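Local coordinates for chorismate mutase and shikimate 5-dehydrogenase fusion protein (Clostridium acetobutylicum, PDB 3FBT) that probably catalyses the reversible NADPH-linked reduction of 3-dehydroshikimate to shikimate, this chain being the shikimate dehydrogenase part of a fusion with chorismate mutase, at residues A[121-126]-A[178-183]; A[148-153]-A[165-170]. One frame throughout, in Å; residues are numbered along the deposited sequence.

Contact 1: A[121-126]-A[178-183]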
loop_
_atom_site.group_PDB
_atom_site.type_symbol
_atom_site.label_atom_id
_atom_site.label_comp_id
_atom_site.label_asym_id
_atom_site.label_seq_id
_atom_site.Cartn_x
_atom_site.Cartn_y
_atom_site.Cartn_z
ATOM N N LYS A 121 -4.770 -5.068 41.071
ATOM C CA LYS A 121 -5.892 -4.828 41.972
ATOM C C LYS A 121 -5.390 -4.727 43.411
ATOM O O LYS A 121 -4.564 -5.502 43.852
ATOM C CB LYS A 121 -6.886 -5.972 41.841
ATOM C CG LYS A 121 -7.891 -6.070 42.926
ATOM C CD LYS A 121 -8.617 -7.387 42.712
ATOM C CE LYS A 121 -10.037 -7.204 43.020
ATOM N NZ LYS A 121 -10.114 -6.934 44.497
ATOM N N ASN A 122 -5.819 -3.709 44.121
ATOM C CA ASN A 122 -5.362 -3.563 45.503
ATOM C C ASN A 122 -3.886 -3.294 45.740
ATOM O O ASN A 122 -3.432 -3.293 46.910
ATOM C CB ASN A 122 -5.701 -4.813 46.271
ATOM C CG ASN A 122 -6.719 -4.561 47.282
ATOM O OD1 ASN A 122 -7.913 -4.717 47.024
ATOM N ND2 ASN A 122 -6.275 -4.125 48.467
ATOM N N ASN A 123 -3.122 -3.072 44.675
ATOM C CA ASN A 123 -1.743 -2.694 44.881
ATOM C C ASN A 123 -1.557 -1.165 44.734
ATOM O O ASN A 123 -2.422 -0.464 44.209
ATOM C CB ASN A 123 -0.852 -3.421 43.891
ATOM C CG ASN A 123 -0.841 -4.922 44.086
ATOM O OD1 ASN A 123 0.218 -5.497 44.318
ATOM N ND2 ASN A 123 -2.003 -5.569 43.959
ATOM N N ILE A 124 -0.419 -0.689 45.223
ATOM C CA ILE A 124 0.026 0.714 45.134
ATOM C C ILE A 124 0.825 0.861 43.837
ATOM O O ILE A 124 1.917 0.233 43.659
ATOM C CB ILE A 124 0.893 1.158 46.326
ATOM C CG1 ILE A 124 0.058 1.158 47.624
ATOM C CG2 ILE A 124 1.544 2.593 46.013
ATOM C CD1 ILE A 124 0.908 1.233 48.955
ATOM N N CYS A 125 0.262 1.629 42.911
ATOM C CA CYS A 125 0.884 1.674 41.586
ATOM C C CYS A 125 1.457 3.039 41.242
ATOM O O CYS A 125 0.740 4.052 41.346
ATOM C CB CYS A 125 -0.151 1.325 40.550
ATOM S SG CYS A 125 -0.796 -0.372 40.778
ATOM N N VAL A 126 2.717 3.022 40.818
ATOM C CA VAL A 126 3.426 4.228 40.499
ATOM C C VAL A 126 3.819 4.348 39.034
ATOM O O VAL A 126 4.579 3.555 38.515
ATOM C CB VAL A 126 4.688 4.393 41.435
ATOM C CG1 VAL A 126 5.524 5.559 40.966
ATOM C CG2 VAL A 126 4.178 4.641 42.867
ATOM N N LYS A 178 6.761 4.476 49.343
ATOM C CA LYS A 178 6.977 3.046 49.099
ATOM C C LYS A 178 5.722 2.452 48.424
ATOM O O LYS A 178 4.597 2.930 48.639
ATOM C CB LYS A 178 7.388 2.335 50.393
ATOM C CG LYS A 178 7.672 0.874 50.245
ATOM C CD LYS A 178 8.062 0.295 51.603
ATOM C CE LYS A 178 9.535 0.505 51.833
ATOM N NZ LYS A 178 10.212 -0.748 51.397
ATOM N N GLY A 179 5.907 1.451 47.558
ATOM C CA GLY A 179 4.751 0.865 46.898
ATOM C C GLY A 179 4.990 -0.509 46.307
ATOM O O GLY A 179 6.027 -1.095 46.484
ATOM N N ASP A 180 4.022 -0.985 45.557
ATOM C CA ASP A 180 4.041 -2.333 45.005
ATOM C C ASP A 180 4.595 -2.391 43.583
ATOM O O ASP A 180 5.534 -3.130 43.319
ATOM C CB ASP A 180 2.606 -2.838 45.073
ATOM C CG ASP A 180 2.036 -2.798 46.531
ATOM O OD1 ASP A 180 2.757 -3.304 47.414
ATOM O OD2 ASP A 180 0.897 -2.267 46.813
ATOM N N VAL A 181 4.013 -1.605 42.670
ATOM C CA VAL A 181 4.337 -1.668 41.242
ATOM C C VAL A 181 4.767 -0.295 40.726
ATOM O O VAL A 181 4.063 0.684 40.949
ATOM C CB VAL A 181 3.086 -2.138 40.446
ATOM C CG1 VAL A 181 3.330 -2.081 38.980
ATOM C CG2 VAL A 181 2.652 -3.590 40.887
ATOM N N ILE A 182 5.920 -0.233 40.064
ATOM C CA ILE A 182 6.420 1.006 39.501
ATOM C C ILE A 182 6.694 0.800 37.998
ATOM O O ILE A 182 7.342 -0.173 37.587
ATOM C CB ILE A 182 7.730 1.525 40.237
ATOM C CG1 ILE A 182 8.311 2.762 39.575
ATOM C CG2 ILE A 182 8.805 0.455 40.309
ATOM C CD1 ILE A 182 9.697 3.239 40.211
ATOM N N ILE A 183 6.178 1.735 37.201
ATOM C CA ILE A 183 6.085 1.583 35.738
ATOM C C ILE A 183 6.730 2.779 35.036
ATOM O O ILE A 183 6.315 3.918 35.251
ATOM C CB ILE A 183 4.605 1.505 35.326
ATOM C CG1 ILE A 183 3.909 0.364 36.078
ATOM C CG2 ILE A 183 4.462 1.348 33.767
ATOM C CD1 ILE A 183 2.456 0.616 36.291
#

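Contact 2: A[148-153]-A[165-170]. With SO4 (sulfate ion), chain E.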
loop_
_atom_site.group_PDB
_atom_site.type_symbol
_atom_site.label_atom_id
_atom_site.label_comp_id
_atom_site.label_asym_id
_atom_site.label_seq_id
_atom_site.Cartn_x
_atom_site.Cartn_y
_atom_site.Cartn_z
ATOM N N ASP A 148 -3.842 2.555 45.122
ATOM C CA ASP A 148 -3.588 3.910 44.749
ATOM C C ASP A 148 -2.649 4.022 43.551
ATOM O O ASP A 148 -1.795 3.146 43.339
ATOM C CB ASP A 148 -2.913 4.577 45.901
ATOM C CG ASP A 148 -3.386 5.943 46.087
ATOM O OD1 ASP A 148 -3.011 6.513 47.137
ATOM O OD2 ASP A 148 -4.169 6.424 45.222
ATOM N N ILE A 149 -2.779 5.139 42.829
ATOM C CA ILE A 149 -2.053 5.385 41.579
ATOM C C ILE A 149 -1.301 6.710 41.683
ATOM O O ILE A 149 -1.900 7.734 41.830
ATOM C CB ILE A 149 -3.009 5.435 40.386
ATOM C CG1 ILE A 149 -3.570 4.034 40.119
ATOM C CG2 ILE A 149 -2.265 5.911 39.125
ATOM C CD1 ILE A 149 -4.949 4.029 39.390
ATOM N N TYR A 150 0.010 6.675 41.649
ATOM C CA TYR A 150 0.729 7.888 41.587
ATOM C C TYR A 150 1.196 8.107 40.154
ATOM O O TYR A 150 1.609 7.173 39.520
ATOM C CB TYR A 150 1.941 7.844 42.539
ATOM C CG TYR A 150 1.480 7.908 43.982
ATOM C CD1 TYR A 150 1.376 9.134 44.649
ATOM C CD2 TYR A 150 1.114 6.743 44.668
ATOM C CE1 TYR A 150 0.928 9.193 45.989
ATOM C CE2 TYR A 150 0.661 6.775 45.992
ATOM C CZ TYR A 150 0.579 7.991 46.653
ATOM O OH TYR A 150 0.125 8.008 47.952
ATOM N N VAL A 151 1.201 9.362 39.718
ATOM C CA VAL A 151 1.815 9.752 38.466
ATOM C C VAL A 151 2.947 10.663 38.783
ATOM O O VAL A 151 2.752 11.664 39.453
ATOM C CB VAL A 151 0.793 10.504 37.618
ATOM C CG1 VAL A 151 1.423 11.041 36.330
ATOM C CG2 VAL A 151 -0.465 9.569 37.344
ATOM N N VAL A 152 4.149 10.323 38.345
ATOM C CA VAL A 152 5.292 11.101 38.737
ATOM C C VAL A 152 5.854 11.848 37.533
ATOM O O VAL A 152 6.140 11.244 36.529
ATOM C CB VAL A 152 6.430 10.226 39.286
ATOM C CG1 VAL A 152 7.485 11.113 39.974
ATOM C CG2 VAL A 152 5.874 9.094 40.232
ATOM N N THR A 153 6.039 13.162 37.675
ATOM C CA THR A 153 6.332 14.046 36.552
ATOM C C THR A 153 7.503 15.034 36.823
ATOM O O THR A 153 7.826 15.396 37.985
ATOM C CB THR A 153 5.032 14.887 36.217
ATOM O OG1 THR A 153 5.292 15.847 35.180
ATOM C CG2 THR A 153 4.597 15.652 37.418
ATOM N N GLU A 165 -7.592 13.516 38.750
ATOM C CA GLU A 165 -8.114 12.463 39.616
ATOM C C GLU A 165 -7.036 11.482 40.071
ATOM O O GLU A 165 -7.323 10.490 40.746
ATOM C CB GLU A 165 -9.185 11.686 38.865
ATOM C CG GLU A 165 -8.802 11.413 37.438
ATOM C CD GLU A 165 -9.734 10.402 36.794
ATOM O OE1 GLU A 165 -9.974 9.311 37.404
ATOM O OE2 GLU A 165 -10.217 10.698 35.672
ATOM N N PHE A 166 -5.788 11.735 39.694
ATOM C CA PHE A 166 -4.726 10.914 40.216
ATOM C C PHE A 166 -3.868 11.745 41.145
ATOM O O PHE A 166 -3.840 12.946 41.022
ATOM C CB PHE A 166 -3.908 10.349 39.060
ATOM C CG PHE A 166 -4.700 9.425 38.154
ATOM C CD1 PHE A 166 -5.192 8.194 38.626
ATOM C CD2 PHE A 166 -4.939 9.763 36.832
ATOM C CE1 PHE A 166 -5.932 7.339 37.788
ATOM C CE2 PHE A 166 -5.675 8.882 35.982
ATOM C CZ PHE A 166 -6.160 7.706 36.461
ATOM N N LYS A 167 -3.161 11.106 42.064
ATOM C CA LYS A 167 -2.127 11.765 42.864
ATOM C C LYS A 167 -0.888 12.000 42.038
ATOM O O LYS A 167 -0.119 11.037 41.781
ATOM C CB LYS A 167 -1.734 10.878 44.051
ATOM C CG LYS A 167 -2.867 10.685 45.078
ATOM C CD LYS A 167 -2.502 9.544 46.085
ATOM C CE LYS A 167 -3.198 9.700 47.458
ATOM N NZ LYS A 167 -4.575 9.132 47.391
ATOM N N VAL A 168 -0.673 13.259 41.630
ATOM C CA VAL A 168 0.531 13.683 40.881
ATOM C C VAL A 168 1.678 14.209 41.784
ATOM O O VAL A 168 1.461 15.038 42.689
ATOM C CB VAL A 168 0.155 14.801 39.821
ATOM C CG1 VAL A 168 1.399 15.388 39.172
ATOM C CG2 VAL A 168 -0.752 14.226 38.778
ATOM N N ILE A 169 2.899 13.778 41.539
ATOM C CA ILE A 169 3.954 14.133 42.462
ATOM C C ILE A 169 5.238 14.366 41.699
ATOM O O ILE A 169 5.352 13.955 40.515
ATOM C CB ILE A 169 4.118 13.053 43.607
ATOM C CG1 ILE A 169 4.634 11.740 43.058
ATOM C CG2 ILE A 169 2.776 12.910 44.343
ATOM C CD1 ILE A 169 4.922 10.609 44.182
ATOM N N SER A 170 6.199 15.003 42.360
ATOM C CA SER A 170 7.529 15.193 41.775
ATOM C C SER A 170 8.467 14.049 42.029
ATOM O O SER A 170 8.225 13.173 42.899
ATOM C CB SER A 170 8.181 16.467 42.355
ATOM O OG SER A 170 8.340 16.361 43.764
HETATM S S SO4 E . 6.995 14.262 32.410
HETATM O O1 SO4 E . 8.008 14.132 33.495
HETATM O O2 SO4 E . 7.625 15.319 31.615
HETATM O O3 SO4 E . 6.906 13.059 31.562
HETATM O O4 SO4 E . 5.635 14.557 32.835
#

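Contact 1: A[121-126]-A[178-183]
Asp-180 shows how a carboxylate can take a backbone N-H next to a parallel ladder. Its CB, directed at 121-126, lies 3.7 Å from OD1 of Asn-123 and close to the carbonyl of Ile-124. With chi1 at -57°, CG stands anti to the carbonyl carbon, and the carboxylate is turned about 80° from the Asn-123 amide plane. At the tip, OD2 takes the N-H of Ile-124 on its anti lone pair, a short bond of 2.6 Å between N and OD2. Ile-124 O is gripped twice: Asp-180 N lies in the carbonyl plane on a lone pair of this oxygen, and Val-181 N, 3.0 Å from Ile-124 O, comes nearly along the C=O axis. Beyond this fork the ladder is regular, with Val-126 N bonded to Val-181 O at 2.7 Å and Ile-183 N to Val-126 O at 2.8 Å. Gly-179 CA passes 3.7 Å from Ile-124 CG2, while Val-126 and Ile-182 lie side by side on one face. Strands 124-128 and 181-184 are the two central neighbours of a 3-2-1-4-5-6 parallel sheet, the strand order of the classic Rossmann fold, here of the domain that probably binds NADP(+).

Contact 2: A[148-153]-A[165-170]
Backbone bonding between 148-153 and 165-170 illustrates a parallel ladder at the edge of a sheet, 167-170 being outermost within the chain. Val-151 bonds through both its N and its O: its N donates to Lys-167 O at 3.0 Å, coming in 27° above the carbonyl plane, and its O receives Ile-169 N nearly along the C=O axis. Thr-153 N then reaches Ile-169 O at 3.0 Å, again almost in line with the carbonyl. CA-H...O contacts from Tyr-150, Val-168 and Val-152 reach the same three carbonyl oxygens.

Apolar packing differs on the two faces. On that of Tyr-150 and Val-152, the Lys-167 chain runs alongside the phenol, its CD 3.4 Å from Tyr-150 CE1, and CD1 of Ile-169 approaches the ring obliquely at CD1. Ile-169 CG1 takes the crowded position between backbone N and carbonyl carbon (chi1 68°), beside CG2 of Val-152. On the other face Val-151 meets Val-168. Phe-166 places CD1 3.7 Å from CG2 of Ile-149 and CB near CG2 of Val-151. Leu-138 of helix 134-143 also touches Ile-149 and Val-151.

Charge enters at the two ends. Lys-167, bent at chi4 (83°), brings NZ across the carboxylate of Asp-148 in a salt bridge, 3.1 Å from OD1, whose hydrogen bonding is weak. At the other end Thr-153 OG1, anti to the backbone N, donates to sulfate O4 at 2.7 Å; Ser-130 and Arg-154 bind the same ion.

The methylenes of Lys-167 thus pack on Tyr-150 while NZ pairs with Asp-148 at a solvent-exposed edge, so the charge pair is probably only modestly stabilising. The sulfate, probably from the crystallisation liquor, marks an anion-binding spot beside the predicted NADP(+) residue Ser-130, consistent with a place for a cofactor phosphate.

In the fold
Both contacts belong to one parallel Rossmann sheet, and strand 124-128 joins them: it pairs with 181-184 in contact 1 and, on its other edge, with strand 148-153 of contact 2; there Cys-125 N and O probably bond to Asp-148 O and Tyr-150 N. Side chains continue the connection, Val-126 CG1 packing 3.6 Å from Val-152 CG2. Contact 1 is a central pair whose strand part is buried, with a more open polar entry; contact 2 reaches the sheet's outermost strand, 167-170, and joins the two strands of a beta-alpha-beta unit whose crossover runs through helix 156-162. Their chemistry follows: a carboxylate bonded to a backbone N-H in the first, a salt bridge and a lysine-tyrosine cover in the second.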